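Local coordinates for MmeI (Methylophilus methylotrophus, PDB 5HR4), which is a type IIL restriction-modification enzyme that probably methylates adenine at N6 in DNA using S-adenosyl-L-methionine and also carries a calcium site, at residues Val235-Glu240 and Phe254-Asn258; Asp430-Asn434 and Tyr444-Ile448. One frame throughout, in Å; residues are numbered along the deposited sequence.

Interaction 1. Residues Val235-Glu240 and Phe254-Asn258; sequences VLNTPE and FPYIN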
loop_
_atom_site.group_PDB
_atom_site.type_symbol
_atom_site.label_atom_id
_atom_site.label_comp_id
_atom_site.label_asym_id
_atom_site.label_seq_id
_atom_site.Cartn_x
_atom_site.Cartn_y
_atom_site.Cartn_z
ATOM N N VAL A 235 4.871 22.223 36.034
ATOM C CA VAL A 235 5.531 21.452 37.089
ATOM C C VAL A 235 6.353 20.321 36.490
ATOM O O VAL A 235 7.545 20.181 36.785
ATOM C CB VAL A 235 4.517 20.904 38.107
ATOM C CG1 VAL A 235 5.209 19.875 39.005
ATOM C CG2 VAL A 235 3.946 22.018 38.942
ATOM N N LEU A 236 5.729 19.488 35.647
ATOM C CA LEU A 236 6.426 18.362 35.022
ATOM C C LEU A 236 7.705 18.769 34.284
ATOM O O LEU A 236 8.466 17.876 33.871
ATOM C CB LEU A 236 5.495 17.647 34.052
ATOM C CG LEU A 236 4.239 16.999 34.634
ATOM C CD1 LEU A 236 3.299 16.618 33.505
ATOM C CD2 LEU A 236 4.603 15.765 35.464
ATOM N N ASN A 237 7.955 20.079 34.093
ATOM C CA ASN A 237 9.197 20.575 33.504
ATOM C C ASN A 237 10.117 21.217 34.530
ATOM O O ASN A 237 11.223 21.636 34.168
ATOM C CB ASN A 237 8.915 21.595 32.395
ATOM C CG ASN A 237 10.080 21.726 31.383
ATOM O OD1 ASN A 237 10.741 20.731 31.016
ATOM N ND2 ASN A 237 10.325 22.960 30.922
ATOM N N THR A 238 9.691 21.299 35.793
ATOM C CA THR A 238 10.421 22.011 36.831
ATOM C C THR A 238 11.070 21.008 37.765
ATOM O O THR A 238 10.352 20.294 38.478
ATOM C CB THR A 238 9.495 22.931 37.629
ATOM O OG1 THR A 238 8.960 23.950 36.772
ATOM C CG2 THR A 238 10.265 23.575 38.774
ATOM N N PRO A 239 12.397 20.929 37.821
ATOM C CA PRO A 239 13.040 20.076 38.828
ATOM C C PRO A 239 12.585 20.448 40.230
ATOM O O PRO A 239 12.147 21.569 40.491
ATOM C CB PRO A 239 14.535 20.341 38.628
ATOM C CG PRO A 239 14.606 21.587 37.825
ATOM C CD PRO A 239 13.369 21.677 37.012
ATOM N N GLU A 240 12.675 19.478 41.135
ATOM C CA GLU A 240 12.126 19.674 42.474
ATOM C C GLU A 240 12.837 20.794 43.219
ATOM O O GLU A 240 12.239 21.427 44.096
ATOM C CB GLU A 240 12.194 18.358 43.251
ATOM C CG GLU A 240 11.587 17.213 42.436
ATOM C CD GLU A 240 10.924 16.154 43.288
ATOM O OE1 GLU A 240 11.534 15.749 44.310
ATOM O OE2 GLU A 240 9.797 15.727 42.928
ATOM N N PHE A 254 3.869 15.298 41.622
ATOM C CA PHE A 254 4.200 14.855 40.270
ATOM C C PHE A 254 5.692 14.988 40.016
ATOM O O PHE A 254 6.290 16.007 40.361
ATOM C CB PHE A 254 3.448 15.674 39.223
ATOM C CG PHE A 254 2.001 15.347 39.131
ATOM C CD1 PHE A 254 1.551 14.402 38.227
ATOM C CD2 PHE A 254 1.090 15.971 39.952
ATOM C CE1 PHE A 254 0.207 14.085 38.144
ATOM C CE2 PHE A 254 -0.252 15.662 39.875
ATOM C CZ PHE A 254 -0.694 14.713 38.973
ATOM N N PRO A 255 6.309 13.999 39.392
ATOM C CA PRO A 255 7.766 14.039 39.220
ATOM C C PRO A 255 8.159 15.058 38.172
ATOM O O PRO A 255 7.346 15.488 37.354
ATOM C CB PRO A 255 8.098 12.620 38.748
ATOM C CG PRO A 255 6.840 12.219 37.946
ATOM C CD PRO A 255 5.685 12.860 38.677
ATOM N N TYR A 256 9.439 15.401 38.181
ATOM C CA TYR A 256 10.052 16.139 37.081
ATOM C C TYR A 256 10.284 15.208 35.886
ATOM O O TYR A 256 10.853 14.115 36.036
ATOM C CB TYR A 256 11.359 16.770 37.582
ATOM C CG TYR A 256 12.310 17.315 36.535
ATOM C CD1 TYR A 256 11.967 18.409 35.737
ATOM C CD2 TYR A 256 13.582 16.760 36.371
ATOM C CE1 TYR A 256 12.859 18.911 34.780
ATOM C CE2 TYR A 256 14.475 17.254 35.422
ATOM C CZ TYR A 256 14.118 18.331 34.629
ATOM O OH TYR A 256 15.023 18.810 33.679
ATOM N N ILE A 257 9.828 15.624 34.696
ATOM C CA ILE A 257 9.890 14.785 33.498
ATOM C C ILE A 257 10.824 15.376 32.428
ATOM O O ILE A 257 11.673 14.670 31.873
ATOM C CB ILE A 257 8.476 14.536 32.927
ATOM C CG1 ILE A 257 7.577 13.931 34.001
ATOM C CG2 ILE A 257 8.533 13.600 31.741
ATOM C CD1 ILE A 257 7.836 12.442 34.186
ATOM N N ASN A 258 10.629 16.646 32.078
ATOM C CA ASN A 258 11.520 17.448 31.208
ATOM C C ASN A 258 11.528 16.858 29.807
ATOM O O ASN A 258 10.470 16.486 29.276
ATOM C CB ASN A 258 12.877 17.547 31.782
ATOM C CG ASN A 258 13.766 18.534 31.031
ATOM O OD1 ASN A 258 14.992 18.491 31.197
ATOM N ND2 ASN A 258 13.158 19.442 30.213
#

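Interaction 2. Residues Asp430-Asn434 and Tyr444-Ile448; sequences DHQMN and YFARI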
loop_
_atom_site.group_PDB
_atom_site.type_symbol
_atom_site.label_atom_id
_atom_site.label_comp_id
_atom_site.label_asym_id
_atom_site.label_seq_id
_atom_site.Cartn_x
_atom_site.Cartn_y
_atom_site.Cartn_z
ATOM N N ASP A 430 10.079 2.753 25.628
ATOM C CA ASP A 430 11.222 2.766 26.533
ATOM C C ASP A 430 10.795 2.405 27.943
ATOM O O ASP A 430 11.307 1.447 28.533
ATOM C CB ASP A 430 11.893 4.141 26.525
ATOM C CG ASP A 430 13.067 4.223 27.490
ATOM O OD1 ASP A 430 14.127 3.639 27.168
ATOM O OD2 ASP A 430 12.944 4.878 28.556
ATOM N N HIS A 431 9.826 3.142 28.497
ATOM C CA HIS A 431 9.415 2.842 29.865
ATOM C C HIS A 431 8.814 1.451 29.987
ATOM O O HIS A 431 9.054 0.760 30.982
ATOM C CB HIS A 431 8.408 3.841 30.372
ATOM C CG HIS A 431 8.141 3.699 31.830
ATOM N ND1 HIS A 431 9.138 3.835 32.775
ATOM C CD2 HIS A 431 7.001 3.446 32.513
ATOM C CE1 HIS A 431 8.622 3.674 33.980
ATOM N NE2 HIS A 431 7.330 3.430 33.849
ATOM N N GLN A 432 7.991 1.039 29.015
ATOM C CA GLN A 432 7.450 -0.314 29.050
ATOM C C GLN A 432 8.562 -1.349 29.149
ATOM O O GLN A 432 8.474 -2.286 29.948
ATOM C CB GLN A 432 6.582 -0.575 27.822
ATOM C CG GLN A 432 5.108 -0.282 28.062
ATOM C CD GLN A 432 4.313 -0.323 26.791
ATOM O OE1 GLN A 432 4.876 -0.205 25.701
ATOM N NE2 GLN A 432 2.995 -0.510 26.912
ATOM N N MET A 433 9.639 -1.167 28.380
ATOM C CA MET A 433 10.755 -2.099 28.438
ATOM C C MET A 433 11.550 -1.946 29.729
ATOM O O MET A 433 11.978 -2.950 30.321
ATOM C CB MET A 433 11.658 -1.919 27.221
ATOM C CG MET A 433 10.966 -2.255 25.921
ATOM S SD MET A 433 10.128 -3.867 25.938
ATOM C CE MET A 433 11.491 -4.940 26.308
ATOM N N ASN A 434 11.770 -0.712 30.187
ATOM C CA ASN A 434 12.464 -0.545 31.461
ATOM C C ASN A 434 11.729 -1.286 32.569
ATOM O O ASN A 434 12.363 -1.907 33.434
ATOM C CB ASN A 434 12.627 0.942 31.811
ATOM C CG ASN A 434 13.378 1.707 30.742
ATOM O OD1 ASN A 434 14.211 1.146 30.037
ATOM N ND2 ASN A 434 13.061 2.989 30.587
ATOM N N TYR A 444 14.436 -1.769 40.368
ATOM C CA TYR A 444 13.707 -0.734 39.647
ATOM C C TYR A 444 14.658 0.101 38.814
ATOM O O TYR A 444 15.691 0.567 39.304
ATOM C CB TYR A 444 12.947 0.165 40.613
ATOM C CG TYR A 444 12.016 1.143 39.923
ATOM C CD1 TYR A 444 10.708 0.774 39.595
ATOM C CD2 TYR A 444 12.437 2.434 39.606
ATOM C CE1 TYR A 444 9.851 1.649 38.979
ATOM C CE2 TYR A 444 11.586 3.321 38.986
ATOM C CZ TYR A 444 10.287 2.929 38.676
ATOM O OH TYR A 444 9.425 3.820 38.054
ATOM N N PHE A 445 14.302 0.303 37.557
ATOM C CA PHE A 445 15.132 1.093 36.663
ATOM C C PHE A 445 14.236 1.805 35.663
ATOM O O PHE A 445 13.553 1.143 34.873
ATOM C CB PHE A 445 16.138 0.206 35.952
ATOM C CG PHE A 445 16.793 0.860 34.788
ATOM C CD1 PHE A 445 17.925 1.645 34.967
ATOM C CD2 PHE A 445 16.292 0.687 33.503
ATOM C CE1 PHE A 445 18.539 2.247 33.883
ATOM C CE2 PHE A 445 16.906 1.283 32.414
ATOM C CZ PHE A 445 18.030 2.063 32.605
ATOM N N ALA A 446 14.247 3.145 35.695
ATOM C CA ALA A 446 13.470 3.965 34.775
ATOM C C ALA A 446 14.339 5.087 34.222
ATOM O O ALA A 446 15.288 5.546 34.864
ATOM C CB ALA A 446 12.226 4.560 35.442
ATOM N N ARG A 447 14.000 5.526 33.014
ATOM C CA ARG A 447 14.678 6.650 32.397
ATOM C C ARG A 447 13.807 7.899 32.474
ATOM O O ARG A 447 13.398 8.461 31.445
ATOM C CB ARG A 447 15.067 6.313 30.957
ATOM C CG ARG A 447 16.221 5.363 30.869
ATOM C CD ARG A 447 16.295 4.747 29.500
ATOM N NE ARG A 447 17.655 4.313 29.181
ATOM C CZ ARG A 447 17.959 3.442 28.223
ATOM N NH1 ARG A 447 16.994 2.888 27.488
ATOM N NH2 ARG A 447 19.227 3.117 27.996
ATOM N N ILE A 448 13.546 8.338 33.703
ATOM C CA ILE A 448 12.855 9.589 33.988
ATOM C C ILE A 448 13.754 10.436 34.878
ATOM O O ILE A 448 14.240 9.941 35.895
ATOM C CB ILE A 448 11.498 9.366 34.678
ATOM C CG1 ILE A 448 10.639 8.399 33.849
ATOM C CG2 ILE A 448 10.785 10.702 34.893
ATOM C CD1 ILE A 448 10.300 8.913 32.491
#

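Interaction 1. Residues Val235-Glu240 and Phe254-Asn258
Two loop segments meet here, and backbone hydrogen bonds hold them. The carbonyl Leu236 O accepts two of them, from Ile257 N at 2.8 Å and from Asn258 N at 3.1 Å. It is presented by a type I beta turn from Val235 to Thr238, closed by Thr238 N to Val235 O at 2.6 Å. A weak side-chain hydrogen bond runs from Asn258 ND2 to Asn237 OD1 (2.9 Å). The apolar part centres on Leu236. Leu236 CD2 lies 3.9 Å from Phe254 CB and 3.8 Å from Ile257 CG1. Pro239 packs on the Tyr256 ring in a CH-pi contact, with Pro239 CB 4.2 Å from the ring centroid and almost on its normal. The contact lies in the helicase spacer region. The turn begins on Val235, the last residue of helix 225-235, and the second segment links helix 249-252 to helix 259-262. Phe262 of helix 259-262 touches Leu236 and Ile257, while Cys196 and Phe195 of helix 183-200 cover the same two side chains.

Interaction 2. Residues Asp430-Asn434 and Tyr444-Ile448
Asp430 starts the contact on the helical segment, with its CA-to-CB bond directed at the loop 444-448. Asp430 OD1 receives a hydrogen bond from Arg447 NH1 at 3.0 Å, as part of a salt bridge. The same oxygen also hydrogen-bonds to Tyr374, and Arg447 NH2 hydrogen-bonds to the backbone carbonyl of Ile404. His431 comes one residue later. Its ring edge meets the loop: His431 CE1 is 4.0 Å from Ala446 CB and 4.2 Å from Tyr444 OH. That hydroxyl is hydrogen-bonded to Thr203. Asn434 lies one helical turn after Asp430, so both residues face the loop. Asn434 ND2 donates to Asp430 OD2 at 2.8 Å, and Asn434 OD1 hydrogen-bonds to Arg378. The residue packs closely on the loop backbone, with Asn434 CB 3.2 Å from Phe445 O. Asn434 OD1 sits at the edge of the Phe445 ring, 3.6 Å from Phe445 CE2. The loop thus returns along the helix it has just left, fixed by the Asp430-Arg447 salt bridge and by close packing. This lies in the methyltransferase domain, where helix 416-440 leads through the loop to strand 455-458, an outermost strand of the nine-stranded mixed sheet. Strand 409-413, helix 416-440 and strand 455-458 form a beta-alpha-beta crossover, as in Rossmann-like methyltransferase folds, and the contact sits on its return. Helix 368-388 supplies Tyr374 and Arg378, and helix 398-401 packs on Phe445.

From the N terminus, the chain first closes interaction 1. Thirteen residues, including helix 249-252, separate its segments, so it ties off a short excursion in the helicase spacer region. Interaction 2 comes much later, and the two loops neither nest nor cross. It closes a short loop of nine intervening residues, six of them the last part of helix 416-440. Interactions 1 and 2 have centres about 17 Å apart, but they touch. Ile257 CD1 packs on Ile448 CG2 at 3.5 Å, and Tyr256 O lies 3.6 Å from Ile448 CG2. Backbone hydrogen bonding also links Ile257 with Leu450. The spacer region and the methyltransferase domain are thus joined through loops 254-258 and 444-448.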